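Major extracellular endoglucanase (PDB 4TUF) hydrolyses internal beta-1,4-glucosidic bonds in cellulose, lichenin and cereal beta-glucans through its family 5 glycosyl hydrolase catalytic domain, the part present here. Local coordinates at residues A[151-156]-A[194-199]; A[55-60]-A[102-107]; A[239-244]-A[280-285]; A[322-327]-A[334-339]. All coordinates share one frame; numbering follows the deposited sequence.

Contact 1 (A[151-156]-A[194-199])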
loop_
_atom_site.group_PDB
_atom_site.type_symbol
_atom_site.label_atom_id
_atom_site.label_comp_id
_atom_site.label_asym_id
_atom_site.label_seq_id
_atom_site.Cartn_x
_atom_site.Cartn_y
_atom_site.Cartn_z
ATOM N N GLY A 151 -10.320 -0.361 4.891
ATOM C CA GLY A 151 -9.860 0.702 5.763
ATOM C C GLY A 151 -8.949 1.653 5.016
ATOM O O GLY A 151 -9.038 1.761 3.800
ATOM N N LEU A 152 -8.061 2.329 5.740
ATOM C CA LEU A 152 -7.240 3.381 5.150
ATOM C C LEU A 152 -5.771 3.274 5.520
ATOM O O LEU A 152 -5.420 3.083 6.687
ATOM C CB LEU A 152 -7.763 4.758 5.567
ATOM C CG LEU A 152 -8.497 5.559 4.491
ATOM C CD1 LEU A 152 -9.347 6.655 5.101
ATOM C CD2 LEU A 152 -7.484 6.156 3.545
ATOM N N ASP A 153 -4.925 3.390 4.502
ATOM C CA ASP A 153 -3.488 3.565 4.668
ATOM C C ASP A 153 -3.247 5.071 4.801
ATOM O O ASP A 153 -3.272 5.791 3.799
ATOM C CB ASP A 153 -2.734 2.965 3.473
ATOM C CG ASP A 153 -1.231 2.866 3.701
ATOM O OD1 ASP A 153 -0.700 3.611 4.551
ATOM O OD2 ASP A 153 -0.580 2.044 3.014
ATOM N N LEU A 154 -3.020 5.535 6.032
ATOM C CA LEU A 154 -3.119 6.959 6.374
ATOM C C LEU A 154 -2.268 7.905 5.529
ATOM O O LEU A 154 -2.709 9.001 5.196
ATOM C CB LEU A 154 -2.760 7.170 7.843
ATOM C CG LEU A 154 -3.670 6.534 8.892
ATOM C CD1 LEU A 154 -3.276 7.040 10.262
ATOM C CD2 LEU A 154 -5.144 6.811 8.615
ATOM N N LYS A 155 -1.054 7.485 5.193
ATOM C CA LYS A 155 -0.146 8.312 4.398
ATOM C C LYS A 155 0.963 7.447 3.810
ATOM O O LYS A 155 1.604 6.666 4.516
ATOM C CB LYS A 155 0.434 9.448 5.254
ATOM C CG LYS A 155 1.845 9.893 4.902
ATOM C CD LYS A 155 1.831 10.977 3.854
ATOM C CE LYS A 155 3.214 11.583 3.667
ATOM N NZ LYS A 155 4.217 10.625 3.141
ATOM N N ASN A 156 1.212 7.591 2.519
ATOM C CA ASN A 156 2.204 6.772 1.847
ATOM C C ASN A 156 3.642 7.199 2.067
ATOM O O ASN A 156 3.987 8.344 1.855
ATOM C CB ASN A 156 1.913 6.741 0.346
ATOM C CG ASN A 156 2.735 5.713 -0.394
ATOM O OD1 ASN A 156 2.549 4.522 -0.226
ATOM N ND2 ASN A 156 3.638 6.175 -1.228
ATOM N N ALA A 194 -4.094 1.454 8.548
ATOM C CA ALA A 194 -2.764 0.979 8.171
ATOM C C ALA A 194 -1.731 2.073 8.396
ATOM O O ALA A 194 -1.906 3.208 7.947
ATOM C CB ALA A 194 -2.740 0.510 6.728
ATOM N N VAL A 195 -0.660 1.729 9.103
ATOM C CA VAL A 195 0.402 2.682 9.391
ATOM C C VAL A 195 1.731 2.179 8.848
ATOM O O VAL A 195 2.096 1.020 9.036
ATOM C CB VAL A 195 0.533 2.943 10.898
ATOM C CG1 VAL A 195 1.647 3.950 11.169
ATOM C CG2 VAL A 195 -0.785 3.438 11.457
ATOM N N GLU A 196 2.445 3.055 8.156
ATOM C CA GLU A 196 3.729 2.695 7.584
ATOM C C GLU A 196 4.858 3.213 8.451
ATOM O O GLU A 196 4.657 4.047 9.345
ATOM C CB GLU A 196 3.863 3.246 6.165
ATOM C CG GLU A 196 2.735 2.826 5.227
ATOM C CD GLU A 196 2.875 3.447 3.848
ATOM O OE1 GLU A 196 4.031 3.616 3.398
ATOM O OE2 GLU A 196 1.834 3.780 3.231
ATOM N N GLY A 197 6.055 2.717 8.178
ATOM C CA GLY A 197 7.219 3.166 8.900
ATOM C C GLY A 197 7.755 4.474 8.355
ATOM O O GLY A 197 7.116 5.144 7.543
ATOM N N ILE A 198 8.937 4.841 8.830
ATOM C CA ILE A 198 9.631 6.021 8.355
ATOM C C ILE A 198 10.968 5.555 7.795
ATOM O O ILE A 198 11.115 4.378 7.459
ATOM C CB ILE A 198 9.823 7.041 9.482
ATOM C CG1 ILE A 198 10.634 6.418 10.621
ATOM C CG2 ILE A 198 8.463 7.500 9.999
ATOM C CD1 ILE A 198 11.183 7.424 11.605
ATOM N N THR A 199 11.938 6.454 7.684
ATOM C CA THR A 199 13.283 6.024 7.323
ATOM C C THR A 199 14.217 6.134 8.532
ATOM O O THR A 199 13.976 5.484 9.553
ATOM C CB THR A 199 13.837 6.816 6.117
ATOM O OG1 THR A 199 13.605 8.216 6.293
ATOM C CG2 THR A 199 13.140 6.363 4.855
HETATM O O HOH W 1 0.785 5.085 6.526
#
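Ala194 grips both neighbours of Asp153 through its backbone: Ala194 N donates to Leu152 O (2.8 Å), and Leu154 N donates to Ala194 O. This parallel register joins strands 149-153 and 192-195, the ends of a beta-alpha-beta crossover through helix 173-187 in the TIM barrel of this catalytic domain. The CB atoms of Asp153 and Ala194 sit side by side on one face of the sheet. Just beyond the pairing, Glu196 reaches across to 151-156. From its CB, which points toward that segment, CG is set anti to the carbonyl carbon (chi1 -55°) and passes Asp153 OD1 at 3.6 Å. The chain stays extended, bringing CD to 3.5 Å from Lys155 O. At the tip OE1 lies 3.8 Å from Asn156 C and accepts the backbone N-H of Glu157, by similarity the proton donor, so Glu196 is a second-shell partner of that residue's backbone. The other oxygen, OE2, comes to 2.9 Å from Asp153 OD1, the two carboxylate planes 70° apart. The two carboxylates, if both charged, would be unfavourable neighbours; Arg58 NH2, salt-bridged to Glu196 OE2 and Asp153 OD2 and bonded to Asn156 OD1, probably offsets this. Trp173 of the intervening helix donates through NE1 to Glu196 O. A water ties the turn of the chain to the strand end: Glu196 N donates to it at 3.1 Å, and it donates in turn to Asp153 OD1 and, at 2.7 Å, to Lys155 O.

Contact 2 (A[55-60]-A[102-107])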
loop_
_atom_site.group_PDB
_atom_site.type_symbol
_atom_site.label_atom_id
_atom_site.label_comp_id
_atom_site.label_asym_id
_atom_site.label_seq_id
_atom_site.Cartn_x
_atom_site.Cartn_y
_atom_site.Cartn_z
ATOM N N ASN A 55 -7.468 -11.232 -4.312
ATOM C CA ASN A 55 -8.755 -10.935 -3.698
ATOM C C ASN A 55 -8.722 -9.606 -2.961
ATOM O O ASN A 55 -9.652 -9.270 -2.232
ATOM C CB ASN A 55 -9.168 -12.051 -2.742
ATOM C CG ASN A 55 -8.457 -11.973 -1.407
ATOM O OD1 ASN A 55 -7.347 -11.448 -1.305
ATOM N ND2 ASN A 55 -9.094 -12.505 -0.370
ATOM N N ALA A 56 -7.638 -8.860 -3.145
ATOM C CA ALA A 56 -7.460 -7.612 -2.423
ATOM C C ALA A 56 -6.706 -6.596 -3.264
ATOM O O ALA A 56 -5.841 -6.954 -4.056
ATOM C CB ALA A 56 -6.733 -7.858 -1.112
ATOM N N VAL A 57 -7.034 -5.325 -3.073
ATOM C CA VAL A 57 -6.470 -4.255 -3.878
ATOM C C VAL A 57 -6.144 -3.038 -3.008
ATOM O O VAL A 57 -6.934 -2.642 -2.148
ATOM C CB VAL A 57 -7.448 -3.861 -5.019
ATOM C CG1 VAL A 57 -7.396 -2.374 -5.310
ATOM C CG2 VAL A 57 -7.159 -4.666 -6.273
ATOM N N ARG A 58 -4.967 -2.461 -3.222
ATOM C CA ARG A 58 -4.594 -1.214 -2.575
ATOM C C ARG A 58 -4.729 -0.075 -3.586
ATOM O O ARG A 58 -4.061 -0.079 -4.616
ATOM C CB ARG A 58 -3.167 -1.301 -2.030
ATOM C CG ARG A 58 -2.709 -0.117 -1.181
ATOM C CD ARG A 58 -1.348 -0.432 -0.574
ATOM N NE ARG A 58 -0.796 0.635 0.260
ATOM C CZ ARG A 58 0.083 1.538 -0.166
ATOM N NH1 ARG A 58 0.502 1.517 -1.425
ATOM N NH2 ARG A 58 0.544 2.462 0.668
ATOM N N LEU A 59 -5.602 0.887 -3.292
ATOM C CA LEU A 59 -5.910 1.987 -4.212
ATOM C C LEU A 59 -5.305 3.327 -3.806
ATOM O O LEU A 59 -5.858 4.029 -2.959
ATOM C CB LEU A 59 -7.426 2.165 -4.338
ATOM C CG LEU A 59 -8.159 1.471 -5.479
ATOM C CD1 LEU A 59 -9.583 1.986 -5.547
ATOM C CD2 LEU A 59 -7.439 1.701 -6.794
ATOM N N PRO A 60 -4.168 3.692 -4.408
ATOM C CA PRO A 60 -3.669 5.055 -4.202
ATOM C C PRO A 60 -4.646 6.111 -4.726
ATOM O O PRO A 60 -5.291 5.900 -5.747
ATOM C CB PRO A 60 -2.359 5.075 -5.002
ATOM C CG PRO A 60 -1.923 3.637 -5.054
ATOM C CD PRO A 60 -3.200 2.841 -5.124
ATOM N N ARG A 102 -17.649 -7.776 -6.639
ATOM C CA ARG A 102 -16.902 -8.991 -6.946
ATOM C C ARG A 102 -16.346 -9.666 -5.694
ATOM O O ARG A 102 -15.839 -10.790 -5.758
ATOM C CB ARG A 102 -15.762 -8.686 -7.914
ATOM C CG ARG A 102 -16.230 -8.213 -9.270
ATOM C CD ARG A 102 -15.212 -8.553 -10.326
ATOM N NE ARG A 102 -15.091 -9.997 -10.490
ATOM C CZ ARG A 102 -15.824 -10.710 -11.335
ATOM N NH1 ARG A 102 -16.729 -10.108 -12.093
ATOM N NH2 ARG A 102 -15.653 -12.022 -11.424
ATOM N N GLY A 103 -16.444 -8.979 -4.559
ATOM C CA GLY A 103 -15.995 -9.531 -3.297
ATOM C C GLY A 103 -14.503 -9.360 -3.110
ATOM O O GLY A 103 -13.836 -10.216 -2.532
ATOM N N MET A 104 -13.981 -8.241 -3.601
ATOM C CA MET A 104 -12.561 -7.942 -3.493
ATOM C C MET A 104 -12.335 -6.859 -2.442
ATOM O O MET A 104 -12.968 -5.804 -2.487
ATOM C CB MET A 104 -11.997 -7.508 -4.855
ATOM C CG MET A 104 -12.099 -8.587 -5.934
ATOM S SD MET A 104 -11.471 -8.120 -7.562
ATOM C CE MET A 104 -9.768 -7.706 -7.167
ATOM N N TYR A 105 -11.438 -7.131 -1.494
ATOM C CA TYR A 105 -11.136 -6.194 -0.418
ATOM C C TYR A 105 -10.381 -4.993 -0.964
ATOM O O TYR A 105 -9.542 -5.132 -1.851
ATOM C CB TYR A 105 -10.325 -6.878 0.686
ATOM C CG TYR A 105 -11.040 -8.037 1.340
ATOM C CD1 TYR A 105 -12.029 -7.820 2.292
ATOM C CD2 TYR A 105 -10.732 -9.351 1.004
ATOM C CE1 TYR A 105 -12.692 -8.879 2.895
ATOM C CE2 TYR A 105 -11.393 -10.417 1.598
ATOM C CZ TYR A 105 -12.373 -10.173 2.544
ATOM O OH TYR A 105 -13.035 -11.225 3.138
ATOM N N VAL A 106 -10.681 -3.812 -0.435
ATOM C CA VAL A 106 -10.033 -2.592 -0.908
ATOM C C VAL A 106 -9.402 -1.793 0.234
ATOM O O VAL A 106 -10.085 -1.386 1.172
ATOM C CB VAL A 106 -11.038 -1.689 -1.662
ATOM C CG1 VAL A 106 -10.389 -0.377 -2.063
ATOM C CG2 VAL A 106 -11.576 -2.404 -2.877
ATOM N N LEU A 107 -8.094 -1.575 0.149
ATOM C CA LEU A 107 -7.393 -0.712 1.088
ATOM C C LEU A 107 -7.072 0.611 0.397
ATOM O O LEU A 107 -6.201 0.673 -0.469
ATOM C CB LEU A 107 -6.109 -1.383 1.606
ATOM C CG LEU A 107 -5.309 -0.670 2.720
ATOM C CD1 LEU A 107 -6.115 -0.537 4.010
ATOM C CD2 LEU A 107 -3.983 -1.373 3.011
#
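Met104 folds its tip against Val57, bringing CE to 4.1 Å from Val57 CG2; the bend at chi3 (58°) turns the methyl against that branch of the valine. Further along the same face Leu59 CD1 meets Val106 CG1 at 4.3 Å. Phe99 of helix 88-102 packs on Val57, Met104 and Val106 together, while Met49 of helix 42-51 packs on Val57 and Met104, so these aliphatic bumps fill the layer between strands and outer helices. Such packing belongs to a TIM barrel, where parallel strands 56-61 and 105-110 are neighbours. Their backbones mesh through four bonds, among them Val57 N to Tyr105 O and Leu107 N to Val57 O, both 2.8 Å. The face bearing Ala56, Arg58, Tyr105 and Leu107 turns to the barrel interior. There Ala56 CB lies beside Tyr105 CB at 4.1 Å. The Tyr105 ring crosses Asn55 at a slant: ND2 meets its edge in plane, 3.7 Å from CE2, with amide and ring planes 79° apart. That amide is itself held by Gln18 and Lys20 of strand 16-23. Arg58 extends from CB onward, its CG 3.7 Å from Leu107 O, and carries its guanidinium to salt bridges with Asp153 and with Glu278, by similarity the nucleophile.

Contact 3 (A[239-244]-A[280-285])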
loop_
_atom_site.group_PDB
_atom_site.type_symbol
_atom_site.label_atom_id
_atom_site.label_comp_id
_atom_site.label_asym_id
_atom_site.label_seq_id
_atom_site.Cartn_x
_atom_site.Cartn_y
_atom_site.Cartn_z
ATOM N N GLY A 239 13.808 -4.060 -3.646
ATOM C CA GLY A 239 15.065 -4.726 -3.928
ATOM C C GLY A 239 16.009 -3.919 -4.800
ATOM O O GLY A 239 15.840 -2.709 -4.966
ATOM N N PRO A 240 17.007 -4.599 -5.380
ATOM C CA PRO A 240 18.147 -3.996 -6.082
ATOM C C PRO A 240 17.776 -2.998 -7.179
ATOM O O PRO A 240 18.545 -2.065 -7.408
ATOM C CB PRO A 240 18.860 -5.208 -6.688
ATOM C CG PRO A 240 18.494 -6.339 -5.795
ATOM C CD PRO A 240 17.079 -6.071 -5.381
ATOM N N ASP A 241 16.634 -3.177 -7.837
ATOM C CA ASP A 241 16.302 -2.326 -8.978
ATOM C C ASP A 241 15.512 -1.080 -8.596
ATOM O O ASP A 241 15.141 -0.293 -9.464
ATOM C CB ASP A 241 15.531 -3.117 -10.036
ATOM C CG ASP A 241 14.386 -3.913 -9.454
ATOM O OD1 ASP A 241 14.044 -3.703 -8.268
ATOM O OD2 ASP A 241 13.826 -4.751 -10.194
ATOM N N VAL A 242 15.252 -0.904 -7.304
ATOM C CA VAL A 242 14.711 0.357 -6.812
ATOM C C VAL A 242 15.860 1.207 -6.299
ATOM O O VAL A 242 15.978 2.387 -6.630
ATOM C CB VAL A 242 13.672 0.148 -5.701
ATOM C CG1 VAL A 242 13.422 1.459 -4.931
ATOM C CG2 VAL A 242 12.382 -0.403 -6.296
ATOM N N PHE A 243 16.713 0.585 -5.497
ATOM C CA PHE A 243 17.940 1.214 -5.032
ATOM C C PHE A 243 18.929 0.116 -4.695
ATOM O O PHE A 243 18.553 -0.906 -4.119
ATOM C CB PHE A 243 17.680 2.107 -3.814
ATOM C CG PHE A 243 18.876 2.915 -3.380
ATOM C CD1 PHE A 243 19.860 2.355 -2.575
ATOM C CD2 PHE A 243 19.007 4.241 -3.761
ATOM C CE1 PHE A 243 20.959 3.102 -2.174
ATOM C CE2 PHE A 243 20.105 4.997 -3.362
ATOM C CZ PHE A 243 21.079 4.428 -2.568
ATOM N N VAL A 244 20.189 0.316 -5.061
ATOM C CA VAL A 244 21.214 -0.662 -4.735
ATOM C C VAL A 244 21.768 -0.363 -3.348
ATOM O O VAL A 244 22.742 0.377 -3.193
ATOM C CB VAL A 244 22.346 -0.672 -5.781
ATOM C CG1 VAL A 244 23.430 -1.666 -5.387
ATOM C CG2 VAL A 244 21.783 -1.019 -7.158
ATOM N N GLY A 280 8.106 -5.580 -4.351
ATOM C CA GLY A 280 8.165 -5.958 -5.750
ATOM C C GLY A 280 9.411 -5.491 -6.466
ATOM O O GLY A 280 10.318 -4.915 -5.859
ATOM N N GLY A 281 9.448 -5.745 -7.770
ATOM C CA GLY A 281 10.633 -5.503 -8.572
ATOM C C GLY A 281 10.574 -6.260 -9.885
ATOM O O GLY A 281 9.636 -7.016 -10.131
ATOM N N LYS A 282 11.589 -6.081 -10.721
ATOM C CA LYS A 282 11.512 -6.546 -12.094
ATOM C C LYS A 282 11.594 -8.065 -12.227
ATOM O O LYS A 282 11.200 -8.614 -13.258
ATOM C CB LYS A 282 12.597 -5.866 -12.931
ATOM C CG LYS A 282 12.331 -4.379 -13.124
ATOM C CD LYS A 282 13.184 -3.765 -14.224
ATOM C CE LYS A 282 12.686 -2.373 -14.585
ATOM N NZ LYS A 282 13.610 -1.671 -15.514
ATOM N N TYR A 283 12.055 -8.745 -11.197
ATOM C CA TYR A 283 12.083 -10.196 -11.205
ATOM C C TYR A 283 12.796 -10.817 -12.388
ATOM O O TYR A 283 12.316 -11.714 -13.029
ATOM C CB TYR A 283 10.701 -10.765 -11.082
ATOM C CG TYR A 283 10.677 -12.101 -10.427
ATOM C CD1 TYR A 283 11.091 -12.262 -9.141
ATOM C CD2 TYR A 283 10.240 -13.199 -11.098
ATOM C CE1 TYR A 283 11.055 -13.485 -8.534
ATOM C CE2 TYR A 283 10.208 -14.423 -10.498
ATOM C CZ TYR A 283 10.618 -14.554 -9.218
ATOM O OH TYR A 283 10.569 -15.769 -8.638
ATOM N N GLY A 284 13.964 -10.298 -12.670
ATOM C CA GLY A 284 14.866 -10.868 -13.637
ATOM C C GLY A 284 14.799 -10.198 -14.975
ATOM O O GLY A 284 15.734 -10.275 -15.749
ATOM N N GLU A 285 13.720 -9.486 -15.219
ATOM C CA GLU A 285 13.642 -8.610 -16.352
ATOM C C GLU A 285 14.548 -7.440 -16.104
ATOM O O GLU A 285 14.934 -6.750 -17.025
ATOM C CB GLU A 285 12.220 -8.158 -16.607
ATOM C CG GLU A 285 11.416 -9.182 -17.368
ATOM C CD GLU A 285 10.608 -8.555 -18.464
ATOM O OE1 GLU A 285 10.255 -7.377 -18.306
ATOM O OE2 GLU A 285 10.334 -9.228 -19.475
#
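Asp241 turns its carboxylate from one loop to the next and meets Lys282 at the backbone: Lys282 N donates to Asp241 OD2 over 2.7 Å, nearly straight at 168°. The acceptor uses its syn lone pair, on the side of the other oxygen. The two side chains are inclined to each other, the aspartate coming in at the root of the lysine rather than at its end. Chi1 of 48° places Asp241 CG between its own backbone N and carbonyl carbon, and the carboxylate thereby faces the 280-285 loop. Lys282 CG lies 3.3 Å from Asp241 OD2, but beyond it the extended chain leads away, leaving NZ 6.2 Å from OD2. Asp241 OD1 comes within 3.9 Å of Gly281 CA and lies close to the carboxylate of Asp290. On the donor side Lys282 opens a type I' turn that runs to Glu285, and Asp290 OD2 holds Tyr283 N. On the acceptor side Val242 N donates to Gly239 O (3.0 Å), closing a turn of which Asp241 is part. These loops follow strands 231-238 and 276-280 of the TIM barrel, neighbours in the sheet, so the bond links two successive strand-to-helix connections. Asp290 may raise the cost of ionising Asp241, which the neutral amide N-H and, from farther off, the ammonium group of Lys282 would partly offset.

Contact 4 (A[322-327]-A[334-339])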
loop_
_atom_site.group_PDB
_atom_site.type_symbol
_atom_site.label_atom_id
_atom_site.label_comp_id
_atom_site.label_asym_id
_atom_site.label_seq_id
_atom_site.Cartn_x
_atom_site.Cartn_y
_atom_site.Cartn_z
ATOM N N GLY A 322 8.223 -2.573 -13.155
ATOM C CA GLY A 322 7.251 -3.228 -14.008
ATOM C C GLY A 322 6.109 -3.705 -13.127
ATOM O O GLY A 322 6.001 -3.308 -11.964
ATOM N N GLY A 323 5.251 -4.560 -13.666
ATOM C CA GLY A 323 4.101 -5.014 -12.912
ATOM C C GLY A 323 3.739 -6.464 -13.167
ATOM O O GLY A 323 4.579 -7.269 -13.560
ATOM N N ILE A 324 2.479 -6.796 -12.922
ATOM C CA ILE A 324 1.968 -8.119 -13.226
ATOM C C ILE A 324 1.677 -8.195 -14.728
ATOM O O ILE A 324 1.956 -9.203 -15.378
ATOM C CB ILE A 324 0.710 -8.431 -12.403
ATOM C CG1 ILE A 324 1.034 -8.364 -10.911
ATOM C CG2 ILE A 324 0.175 -9.801 -12.733
ATOM C CD1 ILE A 324 2.082 -9.364 -10.474
ATOM N N LEU A 325 1.138 -7.111 -15.278
ATOM C CA LEU A 325 0.935 -7.005 -16.721
ATOM C C LEU A 325 2.204 -6.534 -17.420
ATOM O O LEU A 325 2.989 -5.770 -16.857
ATOM C CB LEU A 325 -0.211 -6.043 -17.045
ATOM C CG LEU A 325 -1.610 -6.426 -16.568
ATOM C CD1 LEU A 325 -2.562 -5.286 -16.831
ATOM C CD2 LEU A 325 -2.092 -7.686 -17.259
ATOM N N ARG A 326 2.404 -6.991 -18.649
ATOM C CA ARG A 326 3.479 -6.468 -19.476
ATOM C C ARG A 326 3.037 -5.155 -20.126
ATOM O O ARG A 326 1.953 -4.651 -19.844
ATOM C CB ARG A 326 3.897 -7.486 -20.536
ATOM C CG ARG A 326 4.396 -8.809 -19.972
ATOM C CD ARG A 326 5.057 -9.653 -21.057
ATOM N NE ARG A 326 5.454 -10.966 -20.562
ATOM C CZ ARG A 326 6.607 -11.212 -19.950
ATOM N NH1 ARG A 326 7.474 -10.227 -19.759
ATOM N NH2 ARG A 326 6.893 -12.438 -19.528
ATOM N N ASP A 327 3.874 -4.610 -21.001
ATOM C CA ASP A 327 3.632 -3.287 -21.567
ATOM C C ASP A 327 2.456 -3.258 -22.547
ATOM O O ASP A 327 1.963 -2.184 -22.894
ATOM C CB ASP A 327 4.899 -2.774 -22.256
ATOM C CG ASP A 327 6.096 -2.740 -21.324
ATOM O OD1 ASP A 327 5.937 -2.311 -20.159
ATOM O OD2 ASP A 327 7.195 -3.150 -21.753
ATOM N N GLN A 334 3.906 -14.595 -15.653
ATOM C CA GLN A 334 3.575 -15.837 -14.961
ATOM C C GLN A 334 4.512 -16.179 -13.799
ATOM O O GLN A 334 4.087 -16.789 -12.815
ATOM C CB GLN A 334 3.564 -16.991 -15.963
ATOM C CG GLN A 334 2.635 -16.767 -17.143
ATOM C CD GLN A 334 1.174 -16.845 -16.758
ATOM O OE1 GLN A 334 0.802 -17.562 -15.830
ATOM N NE2 GLN A 334 0.334 -16.103 -17.468
ATOM N N ASP A 335 5.783 -15.806 -13.908
ATOM C CA ASP A 335 6.736 -16.121 -12.848
ATOM C C ASP A 335 6.444 -15.282 -11.607
ATOM O O ASP A 335 6.568 -15.759 -10.477
ATOM C CB ASP A 335 8.183 -15.914 -13.317
ATOM C CG ASP A 335 8.372 -14.634 -14.112
ATOM O OD1 ASP A 335 7.466 -13.771 -14.109
ATOM O OD2 ASP A 335 9.444 -14.491 -14.742
ATOM N N LYS A 336 6.046 -14.034 -11.824
ATOM C CA LYS A 336 5.626 -13.178 -10.732
ATOM C C LYS A 336 4.395 -13.756 -10.041
ATOM O O LYS A 336 4.293 -13.717 -8.813
ATOM C CB LYS A 336 5.340 -11.763 -11.234
ATOM C CG LYS A 336 6.580 -10.893 -11.376
ATOM C CD LYS A 336 6.205 -9.462 -11.692
ATOM C CE LYS A 336 7.432 -8.588 -11.858
ATOM N NZ LYS A 336 7.059 -7.185 -12.190
ATOM N N MET A 337 3.468 -14.302 -10.826
ATOM C CA MET A 337 2.271 -14.907 -10.251
ATOM C C MET A 337 2.588 -16.191 -9.485
ATOM O O MET A 337 1.968 -16.477 -8.462
ATOM C CB MET A 337 1.224 -15.185 -11.334
ATOM C CG MET A 337 0.477 -13.943 -11.799
ATOM S SD MET A 337 -0.004 -12.837 -10.442
ATOM C CE MET A 337 -1.162 -13.861 -9.539
ATOM N N THR A 338 3.559 -16.959 -9.968
ATOM C CA THR A 338 3.937 -18.197 -9.298
ATOM C C THR A 338 4.612 -17.884 -7.963
ATOM O O THR A 338 4.459 -18.622 -6.991
ATOM C CB THR A 338 4.858 -19.052 -10.186
ATOM O OG1 THR A 338 4.161 -19.394 -11.390
ATOM C CG2 THR A 338 5.271 -20.330 -9.474
ATOM N N LEU A 339 5.337 -16.773 -7.918
ATOM C CA LEU A 339 5.966 -16.308 -6.684
ATOM C C LEU A 339 4.928 -15.893 -5.641
ATOM O O LEU A 339 5.050 -16.220 -4.461
ATOM C CB LEU A 339 6.900 -15.134 -6.969
ATOM C CG LEU A 339 7.609 -14.517 -5.764
ATOM C CD1 LEU A 339 8.764 -15.396 -5.312
ATOM C CD2 LEU A 339 8.086 -13.115 -6.092
HETATM O O HOH W 2 5.519 -14.808 -18.408
HETATM O O HOH W 3 9.774 -13.208 -17.953
#
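Lys336 keeps chi2 to chi4 extended, which carries NZ straight from the helix to the loop, where it donates to Gly323 O at 2.8 Å; chi1 of -82° aims the chain there. NZ stands above the carbonyl plane, 41° out of it, with a C=O...N angle of 115°, so it comes in obliquely over the carbonyl face and not on a lone pair. Its methylenes lie along the same group, CD being 3.3 Å from Gly323 O. A weak bond from NZ to Thr321 O adds a second carbonyl, so the ammonium is held by main-chain oxygens. Next to it Ile324 packs on the helix: CD1 touches Lys336 CB at 4.1 Å, while CG2 meets Met337 SD at 3.8 Å, the two side chains crossing at about a right angle. Tyr311 of strand 309-311 lies against Ile324 and Lys336. Farther out Arg326 NH2 reaches the helix start through a water, 3.0 Å from NH2 and 3.2 Å from Gln334 N, which also donates to it. The arrangement packs a strand-to-helix loop onto the helix it introduces: strand 309-311 closes the TIM barrel against strand 16-23, and helix 334-344 is the last of the chain.

Contacts 1 and 2 are core, in the barrel wall, where strands 105-110 and 149-153 are neighbours in one parallel sheet; Leu107 CD1 packs on the backbone of Gly151. Contact 2 is mostly backbone pairing and aliphatic packing; contact 1 adds a carboxylate pair, and Arg58 of contact 2 serves both it and the probable nucleophile. Contacts 3 and 4 lie farther out, mostly buried but with partly exposed residues. Contact 3 joins two loops by one amide-carboxylate bond; contact 4 joins a loop to a helix by a lysine-carbonyl bond, apolar packing and water. They touch each other: Glu285 forms a salt bridge with Arg326, and Tyr283 packs on Asp335 and Leu339. Neither reaches contact 1 or 2.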